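Local structure of isocitrate dehydrogenase [NAD] subunit 1 (Saccharomyces cerevisiae, 3BLX) at the interface of chains A and B and the interface of chains A and C. The protein forms, with subunit 2, the allosteric mitochondrial octamer that oxidatively decarboxylates isocitrate to 2-oxoglutarate, using NAD+, in the citric acid cycle. Coordinates in Å, arbitrary orientation; residue numbers count along the deposited sequence, not the author numbering. Chains: chain A/B, Isocitrate dehydrogenase [NAD] subunit 1; chain C, Isocitrate dehydrogenase [NAD] subunit 2.

Contact 1: the interface of chains A and B. Residues chain A 104, 164-165, 168, 206; chain B 12, 14, 72.
Two copies of subunit 1 meet here in a polar, aromatic-edged patch that joins like subunits within the octamer of this isocitrate/isopropylmalate dehydrogenase family enzyme; the whole A–B interface is not an exact two-fold. Chain B brings its N-terminal segment and the end of helix 60-73 against helix 156-172 of chain A. The carboxylate of A:Asp168 is the focus, a short acid that can take bonds on both oxygens. The phenol OH of B:Tyr14 gives a hydrogen bond of 2.7 Å to A:Asp168 OD2, through the lone pair turned away from the other oxygen. B:Lys12 meets the acid tip to tip, its ammonium NZ forming a salt bridge of 2.9 Å with the same OD2, although as a hydrogen bond it is weak. Bends at chi2 and chi3 fold this long, flexible chain back to the acid. Within chain A, the phenol A:Tyr206 OH donates to A:Asp168 OD1 at 2.8 Å from above the carboxylate plane and, with the bonds on OD2, is likely to limit its rotation. The nearby charge of B:Lys12 would probably favour an ionised aspartate. Flat and rigid, the B:Tyr14 ring also suits packing: A:Phe165 reaches over its face, edge-to-face with planes 84° apart and centroids 5.2 Å apart, while A:Tyr104 OH lies in plane at its edge. A phenylalanine at B:Tyr14 would remove the OH that bonds A:Asp168 OD2 and would probably leave the carboxylate less firmly held from chain B. Further along, the aliphatic CD of B:Arg72 rests 3.6 Å from A:Tyr206 CZ, its guanidinium plane inclined to the ring.

Contact 2: the interface of chains A and C. Residues chain A 149-152; chain C 155-159.
Two flat side-chain groups are each covered on one face by an aliphatic branch from the opposite subunit. Over the amide of C:Gln155 stands the CD2 methyl of A:Leu151, 4.1 Å from the amide carbon CD. The carboxylate of A:Glu149 has the CG2 methyl of C:Ile157 over a face, 4.0 Å from its CD, while C:Leu159 crosses the acid obliquely, its CD1 3.6 Å from A:Glu149 CG. Peptide groups, the flat units of the backbone, are bonded in their carbonyl planes: A:Ser150 N donates to C:Lys158 O at 3.2 Å and nearly straight (171° at the hydrogen), and C:Ser156 N to A:Lys152 O at 3.0 Å. The return bonds, C:Lys158 N to A:Ser150 O and A:Lys152 N to C:Ser156 O, are longer and weak. Such backbone pairing asks little of residue identity, so the side chains tune the packing. A:Leu151 and C:Ile157 lie side by side, pointing the same way, with A:Leu151 CD2 3.7 Å from C:Ile157 CG1; branched, apolar residues suit this mutual cover. A:Glu149 and C:Gln155 both place CG anti to the backbone N and run on extended, so that their flat polar ends are laid against the apolar branches; the methylene of A:Glu149 packs as well, whereas C:Gln155 CB and CG pass beside the A:Lys152 carbonyl oxygen. A:Ser150 and C:Ser156, being small, fit close to the paired backbones, and the lysines A:Lys152 and C:Lys158, both poorly ordered, take part through their peptide groups. The pairing is antiparallel, joining strand 147-155 of subunit 1 to strand 153-161 of subunit 2, so that a continuous sheet crosses the heterodimer, as in the clasp of this family.

Contact 1: the interface of chains A and B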
ATOM      1  N   TYR A 104       5.271  11.583  26.425  1.00 16.43           N
ATOM      2  CA  TYR A 104       5.389  12.390  25.218  1.00 14.54           C
ATOM      3  C   TYR A 104       4.485  13.608  25.110  1.00 17.05           C
ATOM      4  O   TYR A 104       4.657  14.394  24.182  1.00 22.07           O
ATOM      5  CB  TYR A 104       5.149  11.514  24.018  1.00 15.86           C
ATOM      6  CG  TYR A 104       3.775  10.902  23.936  1.00 16.41           C
ATOM      7  CD1 TYR A 104       3.540   9.614  24.397  1.00 21.15           C
ATOM      8  CD2 TYR A 104       2.700  11.602  23.380  1.00 18.93           C
ATOM      9  CE1 TYR A 104       2.266   9.021  24.315  1.00 13.79           C
ATOM     10  CE2 TYR A 104       1.410  11.014  23.299  1.00 16.71           C
ATOM     11  CZ  TYR A 104       1.222   9.716  23.756  1.00 22.01           C
ATOM     12  OH  TYR A 104      -0.001   9.094  23.669  1.00 29.92           O
ATOM     13  N   ARG A 164      -3.171  12.524  17.725  1.00 11.17           N
ATOM     14  CA  ARG A 164      -4.238  11.704  18.277  1.00 20.90           C
ATOM     15  C   ARG A 164      -4.489  12.060  19.720  1.00 25.41           C
ATOM     16  O   ARG A 164      -5.640  12.157  20.145  1.00 20.28           O
ATOM     17  CB  ARG A 164      -3.964  10.196  18.130  1.00 21.82           C
ATOM     18  CG  ARG A 164      -3.857   9.802  16.695  1.00 21.24           C
ATOM     19  CD  ARG A 164      -3.829   8.342  16.468  1.00 17.58           C
ATOM     20  NE  ARG A 164      -3.948   8.135  15.023  1.00 28.45           N
ATOM     21  CZ  ARG A 164      -2.965   7.713  14.238  1.00 34.95           C
ATOM     22  NH1 ARG A 164      -1.783   7.414  14.752  1.00 45.25           N
ATOM     23  NH2 ARG A 164      -3.174   7.574  12.940  1.00 35.11           N
ATOM     24  N   PHE A 165      -3.409  12.295  20.463  1.00 25.59           N
ATOM     25  CA  PHE A 165      -3.539  12.708  21.853  1.00 14.41           C
ATOM     26  C   PHE A 165      -4.390  13.966  21.995  1.00 16.06           C
ATOM     27  O   PHE A 165      -5.282  14.024  22.827  1.00 16.68           O
ATOM     28  CB  PHE A 165      -2.177  12.960  22.494  1.00 16.12           C
ATOM     29  CG  PHE A 165      -2.287  13.376  23.917  1.00 16.02           C
ATOM     30  CD1 PHE A 165      -2.273  12.437  24.928  1.00 13.43           C
ATOM     31  CD2 PHE A 165      -2.497  14.705  24.245  1.00 13.77           C
ATOM     32  CE1 PHE A 165      -2.425  12.840  26.228  1.00 12.58           C
ATOM     33  CE2 PHE A 165      -2.677  15.078  25.540  1.00 16.30           C
ATOM     34  CZ  PHE A 165      -2.625  14.147  26.524  1.00 12.81           C
ATOM     35  N   ASP A 168      -8.032  13.272  20.879  1.00 17.88           N
ATOM     36  CA  ASP A 168      -8.667  12.453  21.897  1.00 13.57           C
ATOM     37  C   ASP A 168      -8.984  13.266  23.142  1.00 27.45           C
ATOM     38  O   ASP A 168      -9.959  12.993  23.830  1.00 29.97           O
ATOM     39  CB  ASP A 168      -7.759  11.312  22.288  1.00 10.91           C
ATOM     40  CG  ASP A 168      -7.779  10.167  21.289  1.00 37.03           C
ATOM     41  OD1 ASP A 168      -8.839   9.965  20.649  1.00 40.10           O
ATOM     42  OD2 ASP A 168      -6.734   9.477  21.155  1.00 26.47           O
ATOM     43  N   TYR A 206     -11.368  12.464  13.123  1.00 29.24           N
ATOM     44  CA  TYR A 206     -12.111  13.277  14.089  1.00 43.78           C
ATOM     45  C   TYR A 206     -12.905  14.396  13.395  1.00 48.74           C
ATOM     46  O   TYR A 206     -12.599  15.579  13.550  1.00 35.43           O
ATOM     47  CB  TYR A 206     -11.173  13.863  15.180  1.00 26.54           C
ATOM     48  CG  TYR A 206     -10.345  12.831  15.934  1.00 30.69           C
ATOM     49  CD1 TYR A 206      -9.178  12.306  15.385  1.00 26.88           C
ATOM     50  CD2 TYR A 206     -10.721  12.389  17.198  1.00 31.94           C
ATOM     51  CE1 TYR A 206      -8.418  11.354  16.057  1.00 24.02           C
ATOM     52  CE2 TYR A 206      -9.960  11.435  17.887  1.00 22.16           C
ATOM     53  CZ  TYR A 206      -8.812  10.926  17.310  1.00 33.73           C
ATOM     54  OH  TYR A 206      -8.063   9.974  17.966  1.00 26.89           O
TER
ATOM     55  N   LYS B  12      -6.037   1.754  22.651  1.00 21.50           N
ATOM     56  CA  LYS B  12      -5.931   3.170  23.026  1.00 13.99           C
ATOM     57  C   LYS B  12      -5.686   3.311  24.545  1.00 21.02           C
ATOM     58  O   LYS B  12      -6.431   2.777  25.369  1.00 20.78           O
ATOM     59  CB  LYS B  12      -7.207   3.882  22.589  1.00 10.94           C
ATOM     60  CG  LYS B  12      -7.319   5.324  22.967  1.00 20.55           C
ATOM     61  CD  LYS B  12      -6.841   6.217  21.864  1.00 25.55           C
ATOM     62  CE  LYS B  12      -7.945   6.731  21.005  1.00 10.83           C
ATOM     63  NZ  LYS B  12      -7.270   6.982  19.689  1.00 33.89           N
ATOM     64  N   TYR B  14      -4.032   6.150  27.580  1.00 21.64           N
ATOM     65  CA  TYR B  14      -3.333   7.309  28.103  1.00 17.71           C
ATOM     66  C   TYR B  14      -3.134   7.202  29.610  1.00 31.09           C
ATOM     67  O   TYR B  14      -4.091   6.993  30.357  1.00 22.17           O
ATOM     68  CB  TYR B  14      -4.071   8.579  27.728  1.00 10.26           C
ATOM     69  CG  TYR B  14      -4.121   8.769  26.240  1.00 32.75           C
ATOM     70  CD1 TYR B  14      -5.335   8.805  25.559  1.00 31.62           C
ATOM     71  CD2 TYR B  14      -2.952   8.876  25.508  1.00 30.95           C
ATOM     72  CE1 TYR B  14      -5.382   8.954  24.189  1.00 21.20           C
ATOM     73  CE2 TYR B  14      -2.986   9.025  24.139  1.00 42.57           C
ATOM     74  CZ  TYR B  14      -4.200   9.067  23.478  1.00 30.85           C
ATOM     75  OH  TYR B  14      -4.215   9.232  22.107  1.00 32.88           O
ATOM     76  N   ARG B  72     -10.328   3.692  16.317  1.00 28.85           N
ATOM     77  CA  ARG B  72      -9.504   4.455  17.231  1.00 21.56           C
ATOM     78  C   ARG B  72      -9.097   3.644  18.446  1.00 28.99           C
ATOM     79  O   ARG B  72      -7.953   3.663  18.844  1.00 30.40           O
ATOM     80  CB  ARG B  72     -10.242   5.695  17.694  1.00 19.34           C
ATOM     81  CG  ARG B  72     -10.533   6.702  16.620  1.00 20.53           C
ATOM     82  CD  ARG B  72     -10.901   8.041  17.227  1.00 30.99           C
ATOM     83  NE  ARG B  72     -12.183   7.979  17.916  1.00 32.35           N
ATOM     84  CZ  ARG B  72     -13.353   8.076  17.294  1.00 34.16           C
ATOM     85  NH1 ARG B  72     -13.379   8.239  15.979  1.00 31.19           N
ATOM     86  NH2 ARG B  72     -14.491   8.015  17.976  1.00 24.39           N
TER

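Contact 2: the interface of chains A and C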
ATOM      1  N   GLU A 149      26.341  24.379  15.487  1.00 26.46           N
ATOM      2  CA  GLU A 149      25.375  23.800  14.571  1.00 26.03           C
ATOM      3  C   GLU A 149      24.411  22.921  15.327  1.00 18.92           C
ATOM      4  O   GLU A 149      24.822  22.106  16.153  1.00 25.61           O
ATOM      5  CB  GLU A 149      26.094  23.009  13.511  1.00 18.90           C
ATOM      6  CG  GLU A 149      25.320  22.838  12.250  1.00 31.79           C
ATOM      7  CD  GLU A 149      26.073  22.011  11.208  1.00 57.14           C
ATOM      8  OE1 GLU A 149      26.287  20.777  11.405  1.00 43.73           O
ATOM      9  OE2 GLU A 149      26.437  22.616  10.177  1.00 47.94           O
ATOM     10  N   SER A 150      23.123  23.116  15.056  1.00 23.48           N
ATOM     11  CA  SER A 150      22.050  22.289  15.632  1.00 28.92           C
ATOM     12  C   SER A 150      21.465  21.333  14.583  1.00 20.75           C
ATOM     13  O   SER A 150      21.256  21.700  13.432  1.00 22.82           O
ATOM     14  CB  SER A 150      20.914  23.175  16.166  1.00 27.61           C
ATOM     15  OG  SER A 150      21.341  24.031  17.205  1.00 55.39           O
ATOM     16  N   LEU A 151      21.191  20.116  14.994  1.00 18.86           N
ATOM     17  CA  LEU A 151      20.584  19.131  14.128  1.00 12.68           C
ATOM     18  C   LEU A 151      19.409  18.547  14.878  1.00 19.73           C
ATOM     19  O   LEU A 151      19.590  17.781  15.829  1.00 23.89           O
ATOM     20  CB  LEU A 151      21.590  18.029  13.878  1.00 24.00           C
ATOM     21  CG  LEU A 151      22.861  18.329  13.109  1.00 18.03           C
ATOM     22  CD1 LEU A 151      23.773  17.140  13.254  1.00 43.92           C
ATOM     23  CD2 LEU A 151      22.511  18.452  11.679  1.00 32.61           C
ATOM     24  N   LYS A 152      18.201  18.909  14.469  1.00 19.43           N
ATOM     25  CA  LYS A 152      16.993  18.447  15.170  1.00 22.34           C
ATOM     26  C   LYS A 152      16.095  17.568  14.247  1.00 21.66           C
ATOM     27  O   LYS A 152      16.120  17.727  13.036  1.00 19.18           O
ATOM     28  CB  LYS A 152      16.231  19.643  15.762  1.00 13.96           C
ATOM     29  CG  LYS A 152      16.981  20.408  16.891  1.00 41.81           C
ATOM     30  CD  LYS A 152      16.200  21.683  17.300  1.00 91.49           C
ATOM     31  CE  LYS A 152      17.005  22.691  18.148  1.00 76.46           C
ATOM     32  NZ  LYS A 152      16.321  24.046  18.206  1.00 56.28           N
TER
ATOM     33  N   GLN C 155      15.123  16.213   9.001  1.00 20.10           N
ATOM     34  CA  GLN C 155      16.133  16.837   9.843  1.00 23.47           C
ATOM     35  C   GLN C 155      16.384  18.288   9.415  1.00 19.21           C
ATOM     36  O   GLN C 155      16.396  18.596   8.210  1.00 35.73           O
ATOM     37  CB  GLN C 155      17.404  16.027   9.743  1.00 20.16           C
ATOM     38  CG  GLN C 155      18.544  16.548  10.536  1.00 22.05           C
ATOM     39  CD  GLN C 155      19.820  15.701  10.366  1.00 23.31           C
ATOM     40  OE1 GLN C 155      20.309  15.533   9.248  1.00 14.48           O
ATOM     41  NE2 GLN C 155      20.348  15.161  11.469  1.00 21.66           N
ATOM     42  N   SER C 156      16.560  19.174  10.394  1.00 35.50           N
ATOM     43  CA  SER C 156      16.777  20.602  10.138  1.00 24.93           C
ATOM     44  C   SER C 156      18.191  20.928  10.540  1.00 19.78           C
ATOM     45  O   SER C 156      18.680  20.398  11.517  1.00 22.50           O
ATOM     46  CB  SER C 156      15.804  21.427  10.968  1.00 26.31           C
ATOM     47  OG  SER C 156      14.465  21.212  10.564  1.00 74.22           O
ATOM     48  N   ILE C 157      18.839  21.810   9.805  1.00 21.94           N
ATOM     49  CA  ILE C 157      20.192  22.210  10.131  1.00 21.83           C
ATOM     50  C   ILE C 157      20.191  23.726  10.209  1.00 20.86           C
ATOM     51  O   ILE C 157      19.796  24.400   9.263  1.00 33.54           O
ATOM     52  CB  ILE C 157      21.144  21.712   9.026  1.00 29.29           C
ATOM     53  CG1 ILE C 157      20.945  20.218   8.811  1.00 23.61           C
ATOM     54  CG2 ILE C 157      22.576  21.936   9.363  1.00 21.36           C
ATOM     55  CD1 ILE C 157      21.781  19.667   7.673  1.00 37.60           C
ATOM     56  N   LYS C 158      20.604  24.257  11.347  1.00 22.73           N
ATOM     57  CA  LYS C 158      20.630  25.718  11.575  1.00 30.71           C
ATOM     58  C   LYS C 158      21.995  26.163  12.110  1.00 29.35           C
ATOM     59  O   LYS C 158      22.637  25.459  12.885  1.00 20.66           O
ATOM     60  CB  LYS C 158      19.519  26.164  12.537  1.00 12.06           C
ATOM     61  CG  LYS C 158      18.128  26.231  11.913  1.00 53.12           C
ATOM     62  CD  LYS C 158      17.050  26.298  12.988  1.00 59.32           C
ATOM     63  CE  LYS C 158      15.718  25.729  12.487  1.00 85.96           C
ATOM     64  NZ  LYS C 158      14.774  25.386  13.600  1.00 86.57           N
ATOM     65  N   LEU C 159      22.425  27.336  11.687  1.00 31.63           N
ATOM     66  CA  LEU C 159      23.754  27.809  12.004  1.00 37.95           C
ATOM     67  C   LEU C 159      23.686  29.087  12.803  1.00 37.32           C
ATOM     68  O   LEU C 159      22.841  29.951  12.540  1.00 37.87           O
ATOM     69  CB  LEU C 159      24.483  28.126  10.711  1.00 47.14           C
ATOM     70  CG  LEU C 159      25.891  27.593  10.658  1.00 46.46           C
ATOM     71  CD1 LEU C 159      25.822  26.108  10.739  1.00 40.89           C
ATOM     72  CD2 LEU C 159      26.486  28.010   9.356  1.00 60.70           C
TER

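The centres of the C-alpha atoms of contact 1 and contact 2 lie about 30 Å apart, and chain A takes part in both. They share no residue, but they are linked in sequence: strand 147-155, which forms contact 2, runs directly into helix 156-172, which bears much of the chain A side of contact 1. One subunit 1 thus uses adjoining elements to hold a subunit 2 by sheet pairing and another subunit 1 by side chains. In an allosteric octamer of the two subunit types, this strand–helix connection could carry movement from one interface to the other, although this apo structure alone does not show it.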